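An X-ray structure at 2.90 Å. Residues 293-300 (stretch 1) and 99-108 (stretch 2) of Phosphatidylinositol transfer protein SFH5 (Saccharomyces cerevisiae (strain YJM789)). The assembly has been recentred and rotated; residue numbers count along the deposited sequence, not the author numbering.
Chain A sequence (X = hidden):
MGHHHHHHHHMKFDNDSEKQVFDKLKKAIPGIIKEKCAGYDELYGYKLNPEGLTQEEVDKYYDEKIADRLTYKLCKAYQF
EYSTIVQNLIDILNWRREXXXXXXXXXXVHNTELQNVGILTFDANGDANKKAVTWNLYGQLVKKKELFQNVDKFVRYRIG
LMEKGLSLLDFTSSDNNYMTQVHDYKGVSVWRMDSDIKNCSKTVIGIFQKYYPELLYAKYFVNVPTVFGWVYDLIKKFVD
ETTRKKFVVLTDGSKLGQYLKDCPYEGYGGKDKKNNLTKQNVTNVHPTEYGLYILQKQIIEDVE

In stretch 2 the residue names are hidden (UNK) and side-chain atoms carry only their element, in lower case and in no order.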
ATOM      1  N   TYR A 293      -6.161   0.395  19.133  1.00 66.79           N
ATOM      2  CA  TYR A 293      -5.380   0.285  20.350  1.00 62.20           C
ATOM      3  C   TYR A 293      -4.079   1.085  20.265  1.00 64.48           C
ATOM      4  O   TYR A 293      -3.827   1.969  21.081  1.00 65.24           O
ATOM      5  CB  TYR A 293      -5.132  -1.207  20.585  1.00 67.34           C
ATOM      6  CG  TYR A 293      -4.432  -1.567  21.866  1.00 73.67           C
ATOM      7  CD1 TYR A 293      -5.114  -2.197  22.907  1.00 77.30           C
ATOM      8  CD2 TYR A 293      -3.077  -1.317  22.025  1.00 73.03           C
ATOM      9  CE1 TYR A 293      -4.462  -2.538  24.084  1.00 75.80           C
ATOM     10  CE2 TYR A 293      -2.419  -1.662  23.181  1.00 77.99           C
ATOM     11  CZ  TYR A 293      -3.108  -2.265  24.209  1.00 82.61           C
ATOM     12  OH  TYR A 293      -2.414  -2.591  25.349  1.00 91.54           O
ATOM     13  N   ILE A 294      -3.246   0.803  19.260  1.00 72.82           N
ATOM     14  CA  ILE A 294      -1.962   1.493  19.142  1.00 68.96           C
ATOM     15  C   ILE A 294      -2.163   2.994  19.076  1.00 71.06           C
ATOM     16  O   ILE A 294      -1.392   3.772  19.660  1.00 66.33           O
ATOM     17  CB  ILE A 294      -1.198   0.983  17.910  1.00 62.68           C
ATOM     18  CG1 ILE A 294      -0.552  -0.321  18.277  1.00 66.55           C
ATOM     19  CG2 ILE A 294      -0.088   1.955  17.510  1.00 56.73           C
ATOM     20  CD1 ILE A 294       0.270  -0.179  19.549  1.00 67.63           C
ATOM     21  N   LEU A 295      -3.206   3.423  18.358  1.00 66.44           N
ATOM     22  CA  LEU A 295      -3.394   4.843  18.109  1.00 68.23           C
ATOM     23  C   LEU A 295      -3.881   5.566  19.362  1.00 73.50           C
ATOM     24  O   LEU A 295      -3.371   6.648  19.693  1.00 70.39           O
ATOM     25  CB  LEU A 295      -4.355   5.043  16.941  1.00 59.71           C
ATOM     26  CG  LEU A 295      -3.656   5.405  15.640  1.00 56.28           C
ATOM     27  CD1 LEU A 295      -4.633   6.053  14.735  1.00 59.74           C
ATOM     28  CD2 LEU A 295      -2.482   6.331  15.871  1.00 60.07           C
ATOM     29  N   GLN A 296      -4.839   4.974  20.093  1.00 72.71           N
ATOM     30  CA  GLN A 296      -5.365   5.661  21.269  1.00 73.72           C
ATOM     31  C   GLN A 296      -4.387   5.583  22.445  1.00 73.14           C
ATOM     32  O   GLN A 296      -4.179   6.584  23.150  1.00 75.22           O
ATOM     33  CB  GLN A 296      -6.766   5.135  21.637  1.00 62.89           C
ATOM     34  CG  GLN A 296      -6.995   3.632  21.634  1.00 66.13           C
ATOM     35  CD  GLN A 296      -8.496   3.234  21.600  1.00 65.79           C
ATOM     36  OE1 GLN A 296      -9.374   4.054  21.290  1.00 54.24           O
ATOM     37  NE2 GLN A 296      -8.782   1.966  21.940  1.00 61.74           N
ATOM     38  N   LYS A 297      -3.741   4.431  22.645  1.00 68.27           N
ATOM     39  CA  LYS A 297      -2.653   4.353  23.618  1.00 71.82           C
ATOM     40  C   LYS A 297      -1.527   5.333  23.312  1.00 72.61           C
ATOM     41  O   LYS A 297      -0.804   5.738  24.222  1.00 74.08           O
ATOM     42  CB  LYS A 297      -2.115   2.921  23.676  1.00 70.47           C
ATOM     43  CG  LYS A 297      -1.024   2.732  24.668  1.00 73.99           C
ATOM     44  CD  LYS A 297       0.005   1.732  24.204  1.00 66.55           C
ATOM     45  CE  LYS A 297      -0.354   0.371  24.747  1.00 80.84           C
ATOM     46  NZ  LYS A 297       0.832  -0.432  25.119  1.00 85.17           N
ATOM     47  N   GLN A 298      -1.374   5.741  22.054  1.00 79.06           N
ATOM     48  CA  GLN A 298      -0.358   6.732  21.720  1.00 77.56           C
ATOM     49  C   GLN A 298      -0.731   8.106  22.252  1.00 80.25           C
ATOM     50  O   GLN A 298       0.157   8.910  22.547  1.00 87.18           O
ATOM     51  CB  GLN A 298      -0.177   6.824  20.206  1.00 75.53           C
ATOM     52  CG  GLN A 298       0.830   5.894  19.573  1.00 74.06           C
ATOM     53  CD  GLN A 298       0.827   6.061  18.059  1.00 79.04           C
ATOM     54  OE1 GLN A 298       0.305   7.057  17.554  1.00 80.16           O
ATOM     55  NE2 GLN A 298       1.396   5.096  17.325  1.00 78.96           N
ATOM     56  N   ILE A 299      -2.025   8.403  22.362  1.00 79.87           N
ATOM     57  CA  ILE A 299      -2.476   9.758  22.673  1.00 85.85           C
ATOM     58  C   ILE A 299      -2.803   9.931  24.165  1.00 90.79           C
ATOM     59  O   ILE A 299      -3.498  10.878  24.538  1.00 93.32           O
ATOM     60  CB  ILE A 299      -3.654  10.193  21.783  1.00 81.03           C
ATOM     61  CG1 ILE A 299      -4.894   9.346  22.058  1.00 80.01           C
ATOM     62  CG2 ILE A 299      -3.262  10.136  20.328  1.00 84.05           C
ATOM     63  CD1 ILE A 299      -5.966   9.476  20.999  1.00 73.32           C
ATOM     64  N   ILE A 300      -2.300   9.052  25.028  1.00 87.23           N
ATOM     65  CA  ILE A 300      -2.252   9.320  26.461  1.00 82.28           C
ATOM     66  C   ILE A 300      -0.842   9.698  26.906  1.00 92.37           C
ATOM     67  O   ILE A 300      -0.674  10.518  27.808  1.00 98.91           O
ATOM     68  CB  ILE A 300      -2.795   8.125  27.274  1.00 70.20           C
ATOM     69  CG1 ILE A 300      -2.071   6.830  26.918  1.00 80.18           C
ATOM     70  CG2 ILE A 300      -4.252   7.949  26.997  1.00 74.13           C
ATOM     71  CD1 ILE A 300      -0.812   6.519  27.739  1.00 77.66           C
ATOM     72  N   UNK A  99       8.092   7.689  11.647  1.00 51.22           N
ATOM     73  CA  UNK A  99       6.935   8.063  10.842  1.00 49.99           C
ATOM     74  C   UNK A  99       5.714   7.548  11.598  1.00 56.27           C
ATOM     75  O   UNK A  99       5.855   6.624  12.400  1.00 62.16           O
ATOM     76  c   UNK A  99       7.134   8.862   7.446  1.00 38.31           C
ATOM     77  c   UNK A  99       7.062   7.404   9.463  1.00 47.31           C
ATOM     78  c   UNK A  99       5.007   8.087   8.229  1.00 49.17           C
ATOM     79  c   UNK A  99       5.154   9.488   6.315  1.00 44.10           C
ATOM     80  c   UNK A  99       6.390   8.141   8.365  1.00 46.77           C
ATOM     81  c   UNK A  99       6.524   9.541   6.434  1.00 37.26           C
ATOM     82  c   UNK A  99       4.388   8.763   7.227  1.00 42.95           C
ATOM     83  N   UNK A 100       4.504   8.044  11.376  1.00 51.27           N
ATOM     84  CA  UNK A 100       3.356   7.327  11.940  1.00 56.09           C
ATOM     85  C   UNK A 100       2.363   6.948  10.844  1.00 59.92           C
ATOM     86  O   UNK A 100       1.401   7.689  10.585  1.00 62.64           O
ATOM     87  o   UNK A 100       1.431   6.244  13.695  1.00 64.13           O
ATOM     88  n   UNK A 100       1.799   7.843  15.241  1.00 64.69           N
ATOM     89  c   UNK A 100       1.920   7.332  14.017  1.00 64.52           C
ATOM     90  c   UNK A 100       2.696   8.163  13.031  1.00 61.10           C
ATOM     91  N   UNK A 101       2.534   5.803  10.175  1.00 58.79           N
ATOM     92  CA  UNK A 101       1.611   5.505   9.059  1.00 57.81           C
ATOM     93  C   UNK A 101       0.167   5.380   9.516  1.00 59.29           C
ATOM     94  O   UNK A 101      -0.727   5.918   8.852  1.00 60.86           O
ATOM     95  c   UNK A 101       3.302   3.769   9.339  1.00 60.24           C
ATOM     96  c   UNK A 101       2.137   4.187   8.462  1.00 50.87           C
ATOM     97  c   UNK A 101       3.328   4.636  10.580  1.00 55.59           C
ATOM     98  N   UNK A 102      -0.093   4.713  10.643  1.00 58.12           N
ATOM     99  CA  UNK A 102      -1.471   4.604  11.112  1.00 56.85           C
ATOM    100  C   UNK A 102      -2.087   5.978  11.275  1.00 57.83           C
ATOM    101  O   UNK A 102      -3.260   6.187  10.946  1.00 56.46           O
ATOM    102  c   UNK A 102      -2.334   1.848  11.230  1.00 55.71           C
ATOM    103  c   UNK A 102      -1.530   2.343  12.416  1.00 58.09           C
ATOM    104  c   UNK A 102      -1.532   3.861  12.442  1.00 55.68           C
ATOM    105  c   UNK A 102      -2.079   1.809  13.739  1.00 55.23           C
ATOM    106  N   UNK A 103      -1.300   6.937  11.772  1.00 62.52           N
ATOM    107  CA  UNK A 103      -1.838   8.259  12.087  1.00 60.58           C
ATOM    108  C   UNK A 103      -2.087   9.074  10.826  1.00 56.50           C
ATOM    109  O   UNK A 103      -3.078   9.801  10.757  1.00 58.41           O
ATOM    110  c   UNK A 103      -0.898   9.008  13.039  1.00 63.04           C
ATOM    111  o   UNK A 103      -0.956  10.403  12.798  1.00 64.92           O
ATOM    112  N   UNK A 104      -1.215   8.948   9.815  1.00 55.31           N
ATOM    113  CA  UNK A 104      -1.487   9.524   8.497  1.00 55.99           C
ATOM    114  C   UNK A 104      -2.879   9.185   7.948  1.00 57.92           C
ATOM    115  O   UNK A 104      -3.506  10.026   7.295  1.00 55.03           O
ATOM    116  s   UNK A 104       1.129   9.836   7.684  1.00 54.62           S
ATOM    117  c   UNK A 104      -0.444   9.047   7.507  1.00 52.42           C
ATOM    118  N   UNK A 105      -3.381   7.974   8.191  1.00 55.69           N
ATOM    119  CA  UNK A 105      -4.688   7.612   7.659  1.00 58.15           C
ATOM    120  C   UNK A 105      -5.841   8.065   8.543  1.00 62.43           C
ATOM    121  O   UNK A 105      -6.839   8.578   8.017  1.00 65.20           O
ATOM    122  c   UNK A 105      -4.795   6.094   7.452  1.00 54.27           C
ATOM    123  N   UNK A 106      -5.733   7.890   9.867  1.00 57.19           N
ATOM    124  CA  UNK A 106      -6.893   7.943  10.756  1.00 64.61           C
ATOM    125  C   UNK A 106      -6.953   9.174  11.668  1.00 62.54           C
ATOM    126  O   UNK A 106      -7.955   9.357  12.381  1.00 57.82           O
ATOM    127  c   UNK A 106      -6.939   6.674  11.615  1.00 61.33           C
ATOM    128  c   UNK A 106      -7.854   5.295   9.720  1.00 66.44           C
ATOM    129  o   UNK A 106      -7.092   1.915   8.565  1.00 69.65           O
ATOM    130  c   UNK A 106      -6.988   5.418  10.803  1.00 61.93           C
ATOM    131  c   UNK A 106      -6.162   4.349  11.098  1.00 67.14           C
ATOM    132  c   UNK A 106      -7.905   4.122   8.971  1.00 64.22           C
ATOM    133  c   UNK A 106      -7.066   3.079   9.286  1.00 62.45           C
ATOM    134  c   UNK A 106      -6.188   3.185  10.336  1.00 64.76           C
ATOM    135  N   UNK A 107      -5.933  10.002  11.670  1.00 59.09           N
ATOM    136  CA  UNK A 107      -5.887  11.148  12.567  1.00 59.95           C
ATOM    137  C   UNK A 107      -5.554  12.457  11.877  1.00 60.53           C
ATOM    138  O   UNK A 107      -6.136  13.474  12.221  1.00 70.58           O
ATOM    139  c   UNK A 107      -4.867  10.899  13.719  1.00 57.32           C
ATOM    140  c   UNK A 107      -5.400   9.945  14.815  1.00 65.32           C
ATOM    141  c   UNK A 107      -4.357   9.495  15.890  1.00 68.97           C
ATOM    142  n   UNK A 107      -2.495  11.256  16.054  1.00 71.33           N
ATOM    143  c   UNK A 107      -3.721  10.639  16.698  1.00 71.87           C
ATOM    144  N   UNK A 108      -4.650  12.468  10.907  1.00 60.30           N
ATOM    145  CA  UNK A 108      -4.128  13.745  10.432  1.00 62.76           C
ATOM    146  C   UNK A 108      -5.088  14.381   9.431  1.00 59.23           C
ATOM    147  O   UNK A 108      -5.920  13.716   8.824  1.00 62.78           O
ATOM    148  c   UNK A 108      -1.765  12.825  10.770  1.00 58.26           C
ATOM    149  c   UNK A 108      -0.369  12.571  10.179  1.00 61.47           C
ATOM    150  c   UNK A 108      -2.734  13.557   9.817  1.00 59.33           C
ATOM    151  o   UNK A 108       0.092  13.360   9.303  1.00 59.48           O
ATOM    152  o   UNK A 108       0.295  11.601  10.632  1.00 61.34           O
TER

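Position 99 carries seven side-chain carbons: one, then a ring of six with no heteroatom. It lies out of reach of stretch 1. An unsubstituted six-carbon ring on a single carbon is Phe99.

Position 100 has two side-chain carbons, the second bearing one oxygen and one nitrogen. The nitrogen lies 2.9 Å from Gln298 OE1. The oxygen faces the backbone N of position 103, 3.4 Å away, and accepts a weak capping bond from it. One carbon before a group that can both donate and accept fits an amide, so this is Asn100. Its ND2 donates to Gln298 OE1 with an N-H...acceptor angle of 158°. It sits at the N-cap, right before the helix.

Position 101 has three carbons that close a ring onto the backbone N. Only proline does this. Pro101 opens the helix and does not touch stretch 1. Having no N-H costs nothing to a first turn, where that group has no helical acceptor.

Position 102 has four carbons, forked at the second. One branch tip lies 4.3 Å from Ile294 CG2, and CB lies 4.1 Å from Leu295 CG. A fork at the second carbon, with no polar atom, gives Leu102.

Position 103 has one carbon and one oxygen. Its CB is 4.2 Å from Leu295 CD2. The short hydroxyl side chain, unbranched, is Ser103. Its CA is 7.1 Å from the CA of Leu295, the nearest such pair between the stretches. OG donates to a side-chain oxygen of position 108 at 2.8 Å.

Position 104 has one carbon and one sulfur, and is out of reach of stretch 1. A sulfur directly on CB makes it Cys104.

Position 105 has CB alone. It points sideways and touches nothing on stretch 1. This is Ala105.

Position 106 has one carbon, then a six-carbon ring bearing an oxygen. CB is 3.9 Å from Leu295 CD1, which lies at the ring edge, near its plane. The phenolic oxygen identifies Tyr106.

Position 107 has four carbons in a row ending in nitrogen. Its third carbon is 3.6 Å from Leu295 CD1, and its fourth is 3.7 Å from Ile299 CG2. The chain is Lys107, the first residue to leave helical phi/psi. Its aliphatic part makes these contacts.

Position 108 has three carbons, the third carrying two oxygens. It does not reach stretch 1. The carboxylate, two carbons beyond CB, is Glu108. The oxygen that accepts from Ser103 OG is OE2.

The contact centres on Leu295. The two helices cross nearly at right angles, at 92°, with their axes 10.3 Å apart at closest approach. Leu295 is buried against Leu102, Ser103, Tyr106 and Lys107. Ile294 adds to the apolar packing through Leu102, and Ile299 rests on the Lys107 chain. One hydrogen bond, Asn100 to Gln298, joins the stretches. The same Asn100 amide also caps the helix, so its two ends tie the helix start to stretch 1.

Stretch 2 (99-108) FNPLSCAYKE
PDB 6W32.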